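Local structure of imelysin (Bacteroides ovatus ATCC 8483, 3OYV) at residues Ser22-Tyr27 and Gln314-Gln319; Asn30-Leu35 and His345-Leu350; Asp250-Ala255 and Asp273-Ala278; Asp299-Ser304 and Ala334-Gln339. The protein belongs to the imelysin-like proteins and is probably an outer-membrane, metal-binding protein that takes part in bacterial iron uptake. All coordinates share one frame; numbering follows the deposited sequence.

Contact 1: Ser22-Tyr27 and Gln314-Gln319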
loop_
_atom_site.group_PDB
_atom_site.type_symbol
_atom_site.label_atom_id
_atom_site.label_comp_id
_atom_site.label_asym_id
_atom_site.label_seq_id
_atom_site.Cartn_x
_atom_site.Cartn_y
_atom_site.Cartn_z
ATOM N N SER A 22 -23.415 7.724 16.372
ATOM C CA SER A 22 -22.857 6.798 17.339
ATOM C C SER A 22 -22.289 5.569 16.651
ATOM O O SER A 22 -21.172 5.143 16.938
ATOM C CB SER A 22 -23.915 6.371 18.355
ATOM O OG SER A 22 -23.318 5.538 19.304
ATOM N N SER A 23 -23.034 5.016 15.705
ATOM C CA SER A 23 -22.540 3.875 14.925
ATOM C C SER A 23 -21.279 4.261 14.144
ATOM O O SER A 23 -20.332 3.496 14.055
ATOM C CB SER A 23 -23.607 3.388 13.940
ATOM O OG SER A 23 -24.727 2.833 14.617
ATOM N N TRP A 24 -21.285 5.464 13.571
ATOM C CA TRP A 24 -20.141 5.956 12.788
ATOM C C TRP A 24 -18.892 6.024 13.675
ATOM O O TRP A 24 -17.813 5.544 13.295
ATOM C CB TRP A 24 -20.460 7.332 12.213
ATOM C CG TRP A 24 -19.744 7.697 10.958
ATOM C CD1 TRP A 24 -18.404 7.886 10.784
ATOM C CD2 TRP A 24 -20.351 7.932 9.696
ATOM N NE1 TRP A 24 -18.146 8.228 9.484
ATOM C CE2 TRP A 24 -19.325 8.276 8.790
ATOM C CE3 TRP A 24 -21.668 7.887 9.235
ATOM C CZ2 TRP A 24 -19.580 8.569 7.458
ATOM C CZ3 TRP A 24 -21.908 8.189 7.937
ATOM C CH2 TRP A 24 -20.866 8.502 7.047
ATOM N N HIS A 25 -19.034 6.575 14.876
ATOM C CA HIS A 25 -17.921 6.644 15.839
ATOM C C HIS A 25 -17.403 5.265 16.178
ATOM O O HIS A 25 -16.186 4.998 16.141
ATOM C CB HIS A 25 -18.352 7.341 17.132
ATOM C CG HIS A 25 -18.777 8.778 16.938
ATOM N ND1 HIS A 25 -19.474 9.488 17.901
ATOM C CD2 HIS A 25 -18.671 9.612 15.876
ATOM C CE1 HIS A 25 -19.723 10.710 17.459
ATOM N NE2 HIS A 25 -19.233 10.817 16.240
ATOM N N ASN A 26 -18.317 4.391 16.592
ATOM C CA ASN A 26 -17.923 3.061 17.001
ATOM C C ASN A 26 -17.266 2.249 15.883
ATOM O O ASN A 26 -16.293 1.514 16.134
ATOM C CB ASN A 26 -19.134 2.328 17.565
ATOM C CG ASN A 26 -19.516 2.838 18.961
ATOM O OD1 ASN A 26 -18.646 3.248 19.725
ATOM N ND2 ASN A 26 -20.814 2.777 19.301
ATOM N N TYR A 27 -17.814 2.342 14.679
ATOM C CA TYR A 27 -17.261 1.542 13.583
ATOM C C TYR A 27 -15.922 2.104 13.108
ATOM O O TYR A 27 -15.005 1.348 12.812
ATOM C CB TYR A 27 -18.236 1.331 12.433
ATOM C CG TYR A 27 -17.818 0.134 11.620
ATOM C CD1 TYR A 27 -17.748 -1.133 12.204
ATOM C CD2 TYR A 27 -17.466 0.271 10.290
ATOM C CE1 TYR A 27 -17.362 -2.222 11.484
ATOM C CE2 TYR A 27 -17.077 -0.836 9.548
ATOM C CZ TYR A 27 -17.032 -2.088 10.155
ATOM O OH TYR A 27 -16.661 -3.216 9.440
ATOM N N GLN A 314 -25.099 -0.559 5.964
ATOM C CA GLN A 314 -25.945 -1.324 6.900
ATOM C C GLN A 314 -25.376 -1.260 8.321
ATOM O O GLN A 314 -26.119 -1.060 9.295
ATOM C CB GLN A 314 -26.092 -2.773 6.443
ATOM C CG GLN A 314 -26.929 -2.964 5.186
ATOM C CD GLN A 314 -26.947 -4.405 4.704
ATOM O OE1 GLN A 314 -26.138 -5.237 5.134
ATOM N NE2 GLN A 314 -27.867 -4.707 3.794
ATOM N N ILE A 315 -24.063 -1.398 8.454
ATOM C CA ILE A 315 -23.383 -1.218 9.760
ATOM C C ILE A 315 -23.665 0.169 10.354
ATOM O O ILE A 315 -24.006 0.314 11.544
ATOM C CB ILE A 315 -21.853 -1.478 9.605
ATOM C CG1 ILE A 315 -21.619 -2.992 9.490
ATOM C CG2 ILE A 315 -21.057 -0.850 10.778
ATOM C CD1 ILE A 315 -20.256 -3.398 8.886
ATOM N N LEU A 316 -23.542 1.208 9.523
ATOM C CA LEU A 316 -23.715 2.562 10.006
ATOM C C LEU A 316 -25.149 2.837 10.431
ATOM O O LEU A 316 -25.380 3.671 11.303
ATOM C CB LEU A 316 -23.253 3.571 8.956
ATOM C CG LEU A 316 -21.741 3.550 8.688
ATOM C CD1 LEU A 316 -21.431 4.427 7.422
ATOM C CD2 LEU A 316 -20.964 4.044 9.911
ATOM N N ASN A 317 -26.099 2.156 9.803
ATOM C CA ASN A 317 -27.511 2.258 10.160
ATOM C C ASN A 317 -27.974 1.288 11.235
ATOM O O ASN A 317 -29.149 1.323 11.638
ATOM C CB ASN A 317 -28.372 2.126 8.893
ATOM C CG ASN A 317 -28.325 3.357 8.051
ATOM O OD1 ASN A 317 -28.317 4.479 8.557
ATOM N ND2 ASN A 317 -28.285 3.167 6.737
ATOM N N SER A 318 -27.068 0.460 11.731
ATOM C CA SER A 318 -27.454 -0.582 12.676
ATOM C C SER A 318 -27.551 -0.075 14.106
ATOM O O SER A 318 -26.735 0.737 14.574
ATOM C CB SER A 318 -26.496 -1.774 12.643
ATOM O OG SER A 318 -25.255 -1.472 13.237
ATOM N N GLN A 319 -28.544 -0.608 14.817
ATOM C CA GLN A 319 -28.714 -0.258 16.214
ATOM C C GLN A 319 -27.610 -0.894 17.061
ATOM O O GLN A 319 -27.190 -0.328 18.066
ATOM C CB GLN A 319 -30.106 -0.666 16.713
ATOM C CG GLN A 319 -30.516 -0.007 18.013
ATOM C CD GLN A 319 -30.750 1.487 17.883
ATOM O OE1 GLN A 319 -31.480 1.933 17.004
ATOM N NE2 GLN A 319 -30.127 2.268 18.757
#
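Ile315, whose side chain lies on the ring of Tyr27, has its carbonyl oxygen gripped by two donors of Ser318. Ser318 OG reaches Ile315 O at 2.8 Å, tilted 19° from the carbonyl plane, and the backbone N of Ser318 adds a second bond. The same hydroxyl receives Trp321 N, so Ser318 is the N-cap of helix 319-323 while it holds the end of helix 309-316. Across the contact, in one of the two conformers of Ser23, its OG donates to Ser318 O at 2.9 Å, in the carbonyl plane. Ser23 CB meanwhile rests 3.2 Å from Leu316 O.

Tyr27 holds CG anti to its backbone N (chi1 -159°), which puts CG on the side of Ile315; the two side chains cross at about a right angle. Ile315 CG2 sits over one face, 3.6 Å from the ring centroid, and Ile315 CD1 lies 3.6 Å from Tyr27 OH, at the far end of the ring. That hydroxyl bonds to Val341 O. An alanine in place of Tyr27 would probably leave Val341 O without this partner and open a gap beside CG2 and CD1 of Ile315. Leu316 divides its two methyls: CD1 stands over the six-membered ring of Trp24, 4.0 Å from its centroid, while CD2 comes within 3.6 Å of Trp24 CA. Trp24 NE1 bonds to Leu350 O, which helps to hold the indole. In this mainly helical imelysin fold, helix 309-316 packs by CH-pi contacts on the start of helix 21-47, and a serine N-cap leads on into helix 319-323.

Contact 2: Asn30-Leu35 and His345-Leu350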
loop_
_atom_site.group_PDB
_atom_site.type_symbol
_atom_site.label_atom_id
_atom_site.label_comp_id
_atom_site.label_asym_id
_atom_site.label_seq_id
_atom_site.Cartn_x
_atom_site.Cartn_y
_atom_site.Cartn_z
ATOM N N ASN A 30 -13.498 0.844 15.492
ATOM C CA ASN A 30 -13.240 -0.559 15.252
ATOM C C ASN A 30 -12.241 -0.759 14.103
ATOM O O ASN A 30 -11.279 -1.514 14.217
ATOM C CB ASN A 30 -14.538 -1.303 14.941
ATOM C CG ASN A 30 -14.360 -2.816 15.047
ATOM O OD1 ASN A 30 -14.149 -3.342 16.135
ATOM N ND2 ASN A 30 -14.384 -3.518 13.900
ATOM N N VAL A 31 -12.490 -0.069 12.992
ATOM C CA VAL A 31 -11.634 -0.238 11.816
ATOM C C VAL A 31 -10.217 0.299 12.079
ATOM O O VAL A 31 -9.223 -0.336 11.699
ATOM C CB VAL A 31 -12.290 0.406 10.599
ATOM C CG1 VAL A 31 -11.354 0.399 9.378
ATOM C CG2 VAL A 31 -13.623 -0.291 10.250
ATOM N N ALA A 32 -10.114 1.419 12.793
ATOM C CA ALA A 32 -8.807 2.001 13.118
ATOM C C ALA A 32 -8.060 1.105 14.105
ATOM O O ALA A 32 -6.836 0.979 14.022
ATOM C CB ALA A 32 -8.952 3.399 13.697
ATOM N N ALA A 33 -8.781 0.469 15.063
ATOM C CA ALA A 33 -8.176 -0.459 16.020
ATOM C C ALA A 33 -7.583 -1.654 15.295
ATOM O O ALA A 33 -6.485 -2.108 15.603
ATOM C CB ALA A 33 -9.212 -0.883 17.046
ATOM N N LEU A 34 -8.331 -2.171 14.320
ATOM C CA LEU A 34 -7.852 -3.318 13.550
ATOM C C LEU A 34 -6.575 -2.963 12.775
ATOM O O LEU A 34 -5.645 -3.740 12.683
ATOM C CB LEU A 34 -8.926 -3.828 12.591
ATOM C CG LEU A 34 -10.146 -4.487 13.244
ATOM C CD1 LEU A 34 -11.244 -4.684 12.210
ATOM C CD2 LEU A 34 -9.776 -5.814 13.913
ATOM N N LEU A 35 -6.570 -1.770 12.200
ATOM C CA LEU A 35 -5.416 -1.266 11.428
ATOM C C LEU A 35 -4.182 -1.104 12.324
ATOM O O LEU A 35 -3.054 -1.379 11.906
ATOM C CB LEU A 35 -5.751 0.055 10.722
ATOM C CG LEU A 35 -6.374 0.021 9.321
ATOM C CD1 LEU A 35 -6.930 1.389 8.914
ATOM C CD2 LEU A 35 -5.353 -0.558 8.314
ATOM N N HIS A 345 -9.246 1.374 3.189
ATOM C CA HIS A 345 -10.257 1.941 2.342
ATOM C C HIS A 345 -11.633 2.053 3.012
ATOM O O HIS A 345 -12.428 2.889 2.641
ATOM C CB HIS A 345 -10.312 1.235 1.006
ATOM C CG HIS A 345 -9.045 1.398 0.237
ATOM N ND1 HIS A 345 -8.593 2.630 -0.197
ATOM C CD2 HIS A 345 -8.134 0.490 -0.163
ATOM C CE1 HIS A 345 -7.445 2.463 -0.834
ATOM N NE2 HIS A 345 -7.135 1.176 -0.804
ATOM N N THR A 346 -11.896 1.218 3.999
ATOM C CA THR A 346 -13.104 1.387 4.819
ATOM C C THR A 346 -12.989 2.643 5.663
ATOM O O THR A 346 -13.925 3.424 5.735
ATOM C CB THR A 346 -13.410 0.140 5.681
ATOM O OG1 THR A 346 -13.707 -0.945 4.807
ATOM C CG2 THR A 346 -14.630 0.416 6.548
ATOM N N LEU A 347 -11.830 2.861 6.283
ATOM C CA LEU A 347 -11.652 4.126 6.995
ATOM C C LEU A 347 -11.735 5.304 6.059
ATOM O O LEU A 347 -12.313 6.315 6.405
ATOM C CB LEU A 347 -10.352 4.097 7.749
ATOM C CG LEU A 347 -10.184 5.120 8.841
ATOM C CD1 LEU A 347 -11.401 5.237 9.763
ATOM C CD2 LEU A 347 -8.891 4.730 9.642
ATOM N N GLU A 348 -11.159 5.145 4.871
ATOM C CA GLU A 348 -11.264 6.194 3.863
ATOM C C GLU A 348 -12.735 6.557 3.561
ATOM O O GLU A 348 -13.107 7.737 3.496
ATOM C CB GLU A 348 -10.541 5.738 2.572
ATOM C CG GLU A 348 -10.325 6.817 1.522
ATOM C CD GLU A 348 -9.955 6.224 0.161
ATOM O OE1 GLU A 348 -9.989 4.994 0.008
ATOM O OE2 GLU A 348 -9.691 7.028 -0.753
ATOM N N PHE A 349 -13.551 5.518 3.369
ATOM C CA PHE A 349 -15.000 5.713 3.111
ATOM C C PHE A 349 -15.666 6.517 4.228
ATOM O O PHE A 349 -16.521 7.355 3.981
ATOM C CB PHE A 349 -15.633 4.324 3.004
ATOM C CG PHE A 349 -17.130 4.307 2.778
ATOM C CD1 PHE A 349 -18.013 4.446 3.821
ATOM C CD2 PHE A 349 -17.645 4.002 1.538
ATOM C CE1 PHE A 349 -19.373 4.403 3.589
ATOM C CE2 PHE A 349 -19.012 3.929 1.325
ATOM C CZ PHE A 349 -19.860 4.151 2.344
ATOM N N LEU A 350 -15.262 6.219 5.453
ATOM C CA LEU A 350 -15.815 6.830 6.667
ATOM C C LEU A 350 -15.344 8.251 6.910
ATOM O O LEU A 350 -15.995 8.992 7.652
ATOM C CB LEU A 350 -15.518 5.921 7.872
ATOM C CG LEU A 350 -16.200 4.534 7.888
ATOM C CD1 LEU A 350 -15.594 3.636 8.994
ATOM C CD2 LEU A 350 -17.743 4.648 7.992
#
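Val31 and Leu35 meet Thr346 and Leu347 where helix 21-47 runs roughly antiparallel to helix 343-351, at 148° and with 9.7 Å between the segment axes. The closest packing is methyl against methyl at two places: Val31 CG2 touches Thr346 CG2 at 3.9 Å, and Leu35 CD1 meets Leu347 CD2 at the same distance. Leu347 holds CG anti to the backbone N (chi1 -163°), with CD2 beyond it. The fit is looser where the side chains of Val31 and Leu347 slide past each other in opposite directions, CG1 and CB 4.2 Å apart, and where Ala32 CB stays 4.3 Å from Leu347 CD2. No hydrogen bond crosses this apolar interface, and Thr346 OG1 turns instead to Arg342 O, just before its helix. Leu252 of helix 223-261 also touches Leu347.

His345 points away from helix 21-47, and its ND1 donates an almost straight bond to Glu348 OE1 (2.8 Å, 173°), in the imidazole plane and on the syn side of the oxygen but out of the carboxylate plane. Glu348 OE2 bonds to Ser118 OG, and His345 NE2 to an unidentified ligand, probably from the crystallisation liquor. His345 and Glu348 belong to the GxHxxE motif characteristic of imelysin-like proteins.

Contact 3: Asp250-Ala255 and Asp273-Ala278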
loop_
_atom_site.group_PDB
_atom_site.type_symbol
_atom_site.label_atom_id
_atom_site.label_comp_id
_atom_site.label_asym_id
_atom_site.label_seq_id
_atom_site.Cartn_x
_atom_site.Cartn_y
_atom_site.Cartn_z
ATOM N N ASP A 250 -0.738 4.192 14.534
ATOM C CA ASP A 250 -0.979 4.562 15.932
ATOM C C ASP A 250 -1.554 5.980 15.980
ATOM O O ASP A 250 -2.562 6.246 16.649
ATOM C CB ASP A 250 0.312 4.481 16.781
ATOM C CG ASP A 250 0.719 3.079 17.149
ATOM O OD1 ASP A 250 -0.030 2.107 16.921
ATOM O OD2 ASP A 250 1.843 2.946 17.695
ATOM N N ALA A 251 -0.919 6.905 15.262
ATOM C CA ALA A 251 -1.385 8.295 15.175
ATOM C C ALA A 251 -2.794 8.403 14.598
ATOM O O ALA A 251 -3.622 9.179 15.086
ATOM C CB ALA A 251 -0.407 9.204 14.378
ATOM N N LEU A 252 -3.051 7.608 13.565
ATOM C CA LEU A 252 -4.353 7.548 12.949
ATOM C C LEU A 252 -5.434 7.106 13.939
ATOM O O LEU A 252 -6.536 7.648 13.977
ATOM C CB LEU A 252 -4.291 6.655 11.701
ATOM C CG LEU A 252 -5.578 6.447 10.908
ATOM C CD1 LEU A 252 -6.204 7.732 10.428
ATOM C CD2 LEU A 252 -5.264 5.494 9.742
ATOM N N TYR A 253 -5.125 6.094 14.739
ATOM C CA TYR A 253 -6.048 5.605 15.774
ATOM C C TYR A 253 -6.392 6.776 16.726
ATOM O O TYR A 253 -7.553 6.999 17.025
ATOM C CB TYR A 253 -5.452 4.425 16.508
ATOM C CG TYR A 253 -6.348 3.894 17.587
ATOM C CD1 TYR A 253 -7.483 3.154 17.290
ATOM C CD2 TYR A 253 -6.108 4.218 18.903
ATOM C CE1 TYR A 253 -8.314 2.665 18.308
ATOM C CE2 TYR A 253 -6.914 3.738 19.916
ATOM C CZ TYR A 253 -8.024 2.960 19.610
ATOM O OH TYR A 253 -8.830 2.512 20.618
ATOM N N ASN A 254 -5.390 7.523 17.197
ATOM C CA ASN A 254 -5.660 8.625 18.102
ATOM C C ASN A 254 -6.535 9.691 17.458
ATOM O O ASN A 254 -7.450 10.209 18.077
ATOM C CB ASN A 254 -4.349 9.280 18.611
ATOM C CG ASN A 254 -3.521 8.392 19.435
ATOM O OD1 ASN A 254 -2.423 7.987 19.020
ATOM N ND2 ASN A 254 -4.019 8.070 20.615
ATOM N N ALA A 255 -6.261 9.992 16.186
ATOM C CA ALA A 255 -7.034 10.980 15.475
ATOM C C ALA A 255 -8.502 10.554 15.340
ATOM O O ALA A 255 -9.429 11.396 15.425
ATOM C CB ALA A 255 -6.438 11.300 14.108
ATOM N N ASP A 273 -6.090 14.006 7.440
ATOM C CA ASP A 273 -4.640 14.233 7.392
ATOM C C ASP A 273 -3.874 13.004 7.889
ATOM O O ASP A 273 -2.887 12.616 7.300
ATOM C CB ASP A 273 -4.223 15.432 8.285
ATOM C CG ASP A 273 -4.740 16.789 7.811
ATOM O OD1 ASP A 273 -5.099 16.935 6.645
ATOM O OD2 ASP A 273 -4.741 17.735 8.640
ATOM N N ALA A 274 -4.336 12.439 9.000
ATOM C CA ALA A 274 -3.709 11.269 9.550
ATOM C C ALA A 274 -3.808 10.059 8.631
ATOM O O ALA A 274 -2.880 9.241 8.591
ATOM C CB ALA A 274 -4.275 10.950 10.957
ATOM N N TRP A 275 -4.911 9.955 7.897
ATOM C CA TRP A 275 -5.088 8.854 6.935
ATOM C C TRP A 275 -4.049 8.965 5.814
ATOM O O TRP A 275 -3.360 7.988 5.503
ATOM C CB TRP A 275 -6.537 8.842 6.415
ATOM C CG TRP A 275 -6.838 7.660 5.543
ATOM C CD1 TRP A 275 -7.254 6.435 5.960
ATOM C CD2 TRP A 275 -6.680 7.558 4.104
ATOM N NE1 TRP A 275 -7.417 5.592 4.877
ATOM C CE2 TRP A 275 -7.051 6.258 3.735
ATOM C CE3 TRP A 275 -6.347 8.473 3.094
ATOM C CZ2 TRP A 275 -7.067 5.834 2.406
ATOM C CZ3 TRP A 275 -6.322 8.026 1.792
ATOM C CH2 TRP A 275 -6.691 6.743 1.456
ATOM N N ILE A 276 -3.910 10.151 5.219
ATOM C CA ILE A 276 -2.902 10.326 4.175
ATOM C C ILE A 276 -1.509 10.004 4.715
ATOM O O ILE A 276 -0.696 9.358 4.046
ATOM C CB ILE A 276 -2.928 11.733 3.636
ATOM C CG1 ILE A 276 -4.253 11.982 2.896
ATOM C CG2 ILE A 276 -1.727 11.989 2.711
ATOM C CD1 ILE A 276 -4.403 11.307 1.508
ATOM N N THR A 277 -1.225 10.500 5.905
ATOM C CA THR A 277 0.098 10.319 6.524
ATOM C C THR A 277 0.398 8.840 6.692
ATOM O O THR A 277 1.513 8.377 6.382
ATOM C CB THR A 277 0.173 11.093 7.850
ATOM O OG1 THR A 277 0.048 12.484 7.544
ATOM C CG2 THR A 277 1.460 10.791 8.626
ATOM N N ALA A 278 -0.574 8.085 7.194
ATOM C CA ALA A 278 -0.404 6.646 7.419
ATOM C C ALA A 278 -0.340 5.869 6.080
ATOM O O ALA A 278 0.361 4.879 5.963
ATOM C CB ALA A 278 -1.523 6.078 8.348
#
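Leu252 approaches the indole of Trp275 obliquely through CD2, while its other methyl, CD1, lies 4.2 Å from Trp275 CB. The ring of His120 meets the same indole from outside the two segments, the planes at about 75°, and Trp275 NE1 bonds to Phe344 O, which fixes how the indole is turned. The motif is an antiparallel helical hairpin: helices 223-261 and 265-283 follow each other in the chain, and the two segments run at 167° with their axes 8.8 Å apart.

Leu252 carries most of the contact. CD1 comes within 3.6 Å of Trp275 N and 3.8 Å of Ala274 CB, and CD2 packs 4.0 Å from Ala278 CB. Small residues let the backbones come near: Ala255 CB and Ala274 CB touch at 3.8 Å, and no hydrogen bond passes between the segments. Tyr253, pointing away from the hairpin partner, packs on Ala32 and Ala33 of helix 21-47. Asp250 forms salt bridges with Lys36 and Lys246. On the exposed flank Thr277 folds back on its own helix: OG1 bonds to Asp273 O at 2.9 Å, 36° above the carbonyl plane, and Thr277 N reaches that oxygen from the opposite face.

Contact 4: Asp299-Ser304 and Ala334-Gln339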
loop_
_atom_site.group_PDB
_atom_site.type_symbol
_atom_site.label_atom_id
_atom_site.label_comp_id
_atom_site.label_asym_id
_atom_site.label_seq_id
_atom_site.Cartn_x
_atom_site.Cartn_y
_atom_site.Cartn_z
ATOM N N ASP A 299 -2.546 -8.730 4.285
ATOM C CA ASP A 299 -2.719 -7.673 3.285
ATOM C C ASP A 299 -4.216 -7.383 3.064
ATOM O O ASP A 299 -4.647 -6.242 3.210
ATOM C CB ASP A 299 -1.993 -8.076 1.998
ATOM C CG ASP A 299 -2.117 -7.083 0.883
ATOM O OD1 ASP A 299 -2.385 -5.894 1.049
ATOM O OD2 ASP A 299 -1.808 -7.484 -0.258
ATOM N N PRO A 300 -5.034 -8.405 2.778
ATOM C CA PRO A 300 -6.449 -8.086 2.629
ATOM C C PRO A 300 -7.159 -7.614 3.913
ATOM O O PRO A 300 -8.195 -6.934 3.833
ATOM C CB PRO A 300 -7.064 -9.389 2.065
ATOM C CG PRO A 300 -6.087 -10.432 2.322
ATOM C CD PRO A 300 -4.729 -9.771 2.307
ATOM N N ASN A 301 -6.590 -7.937 5.060
ATOM C CA ASN A 301 -7.111 -7.376 6.321
ATOM C C ASN A 301 -6.783 -5.898 6.504
ATOM O O ASN A 301 -7.478 -5.207 7.242
ATOM C CB ASN A 301 -6.590 -8.191 7.505
ATOM C CG ASN A 301 -7.459 -9.364 7.826
ATOM O OD1 ASN A 301 -8.513 -9.533 7.247
ATOM N ND2 ASN A 301 -7.019 -10.195 8.780
HETATM N N MSE A 302 -5.738 -5.448 5.836
HETATM C CA MSE A 302 -5.296 -4.056 5.935
HETATM C C MSE A 302 -5.741 -3.163 4.785
HETATM O O MSE A 302 -5.796 -1.937 4.933
HETATM C CB MSE A 302 -3.792 -4.034 6.050
HETATM C CG MSE A 302 -3.346 -4.682 7.345
HETATM SE SE MSE A 302 -1.398 -4.577 7.600
HETATM C CE MSE A 302 -1.151 -2.733 7.935
ATOM N N ASP A 303 -6.022 -3.761 3.623
ATOM C CA ASP A 303 -6.094 -2.963 2.403
ATOM C C ASP A 303 -6.950 -3.551 1.294
ATOM O O ASP A 303 -6.610 -3.425 0.129
ATOM C CB ASP A 303 -4.668 -2.740 1.865
ATOM C CG ASP A 303 -4.574 -1.593 0.865
ATOM O OD1 ASP A 303 -5.238 -0.546 1.058
ATOM O OD2 ASP A 303 -3.793 -1.753 -0.104
ATOM N N SER A 304 -8.088 -4.163 1.621
ATOM C CA SER A 304 -8.919 -4.685 0.568
ATOM C C SER A 304 -9.504 -3.589 -0.276
ATOM O O SER A 304 -9.841 -2.507 0.213
ATOM C CB SER A 304 -10.089 -5.528 1.109
ATOM O OG SER A 304 -9.644 -6.781 1.566
ATOM N N ALA A 334 -13.468 -4.248 18.707
ATOM C CA ALA A 334 -14.665 -4.957 19.181
ATOM C C ALA A 334 -14.965 -6.201 18.345
ATOM O O ALA A 334 -15.437 -7.208 18.873
ATOM C CB ALA A 334 -15.887 -4.021 19.159
ATOM N N VAL A 335 -14.731 -6.108 17.036
ATOM C CA VAL A 335 -15.106 -7.150 16.093
ATOM C C VAL A 335 -14.001 -7.323 15.050
ATOM O O VAL A 335 -13.566 -6.351 14.411
ATOM C CB VAL A 335 -16.408 -6.798 15.354
ATOM C CG1 VAL A 335 -16.737 -7.857 14.288
ATOM C CG2 VAL A 335 -17.605 -6.646 16.337
ATOM N N GLU A 336 -13.601 -8.577 14.845
ATOM C CA GLU A 336 -12.653 -8.962 13.812
ATOM C C GLU A 336 -13.400 -8.969 12.470
ATOM O O GLU A 336 -13.780 -10.047 11.974
ATOM C CB GLU A 336 -12.025 -10.316 14.156
ATOM C CG GLU A 336 -10.798 -10.650 13.381
ATOM C CD GLU A 336 -9.609 -9.755 13.729
ATOM O OE1 GLU A 336 -9.396 -9.451 14.940
ATOM O OE2 GLU A 336 -8.873 -9.387 12.770
ATOM N N SER A 337 -13.583 -7.789 11.885
ATOM C CA SER A 337 -14.439 -7.611 10.763
ATOM C C SER A 337 -13.945 -8.335 9.505
ATOM O O SER A 337 -12.754 -8.622 9.347
ATOM C CB SER A 337 -14.535 -6.127 10.473
ATOM O OG SER A 337 -15.069 -5.368 11.573
ATOM N N ALA A 338 -14.878 -8.561 8.599
ATOM C CA ALA A 338 -14.583 -9.116 7.277
ATOM C C ALA A 338 -13.640 -8.187 6.511
ATOM O O ALA A 338 -13.662 -6.960 6.673
ATOM C CB ALA A 338 -15.874 -9.312 6.502
ATOM N N GLN A 339 -12.831 -8.799 5.655
ATOM C CA GLN A 339 -11.848 -8.074 4.839
ATOM C C GLN A 339 -12.463 -6.913 4.065
ATOM O O GLN A 339 -11.895 -5.807 4.044
ATOM C CB GLN A 339 -11.158 -9.073 3.896
ATOM C CG GLN A 339 -10.219 -10.011 4.630
ATOM C CD GLN A 339 -9.645 -11.111 3.794
ATOM O OE1 GLN A 339 -10.039 -11.302 2.643
ATOM N NE2 GLN A 339 -8.688 -11.846 4.368
HETATM O O HOH W 1 -9.302 -4.478 4.297
HETATM O O HOH W 2 -10.899 -10.697 8.284
HETATM O O HOH W 3 -9.151 -11.930 10.620
#
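Gln339 sets CG anti to its carbonyl carbon (chi1 -71°) and extends the chain beyond it (chi2 173°), which lays the side chain beside Pro300, the two pointing the same way. Its amide carbon CD lies 3.6 Å from Pro300 CB. At CG the chain passes Asn301, whose OD1 stands 3.2 Å from Gln339 CG; the two amide planes are 77° apart and no hydrogen bond joins them. Ser304 closes the other end, its OG 3.6 Å from Gln339 CB and bonded to Pro300 O at 2.7 Å, in the carbonyl plane and on a lone pair. An alanine in place of Gln339 would probably open a gap beside CB and CG of Pro300 and remove the cover over Asn301 OD1.

Water completes the seam. Water 1 accepts from Ser304 N and lies within bonding distance of both Pro300 O and Gln339 O. Water 2 donates to Asn301 OD1 at 2.9 Å and to Ser337 O at 3.0 Å; water 3 links Asn301 ND2 and Glu336 OE2 only weakly. Glu336, at the centre of an inverse gamma turn, has its stronger partner in Arg342, which also bonds Ser337 O and Asn301 O. The arrangement is a water-bridged surface junction between short helix 298-303 and the loop leading into helix 343-351, the helix that carries the family's GxHxxE motif.

How the contacts relate
Contacts 1, 2 and 3 are buried, whereas contact 4 lies at the surface, and the chemistry follows: contacts 2 and 3 are apolar helix pairings without a hydrogen bond between segments, contact 1 adds a serine bond to ring-face packing, and contact 4 combines side-chain packing with water bridges. Contacts 1 and 2 share helix 21-47 and meet at Leu350, whose CD2 packs 3.7 Å from Leu316 CD1. Contact 3 joins contact 2 through Leu252 CD2 and Leu347 CD2, 3.7 Å apart, and does not touch contacts 1 or 4. Asn30 OD1 ties contact 2 to contact 4 by a probable 3.0 Å bond from Val335 N.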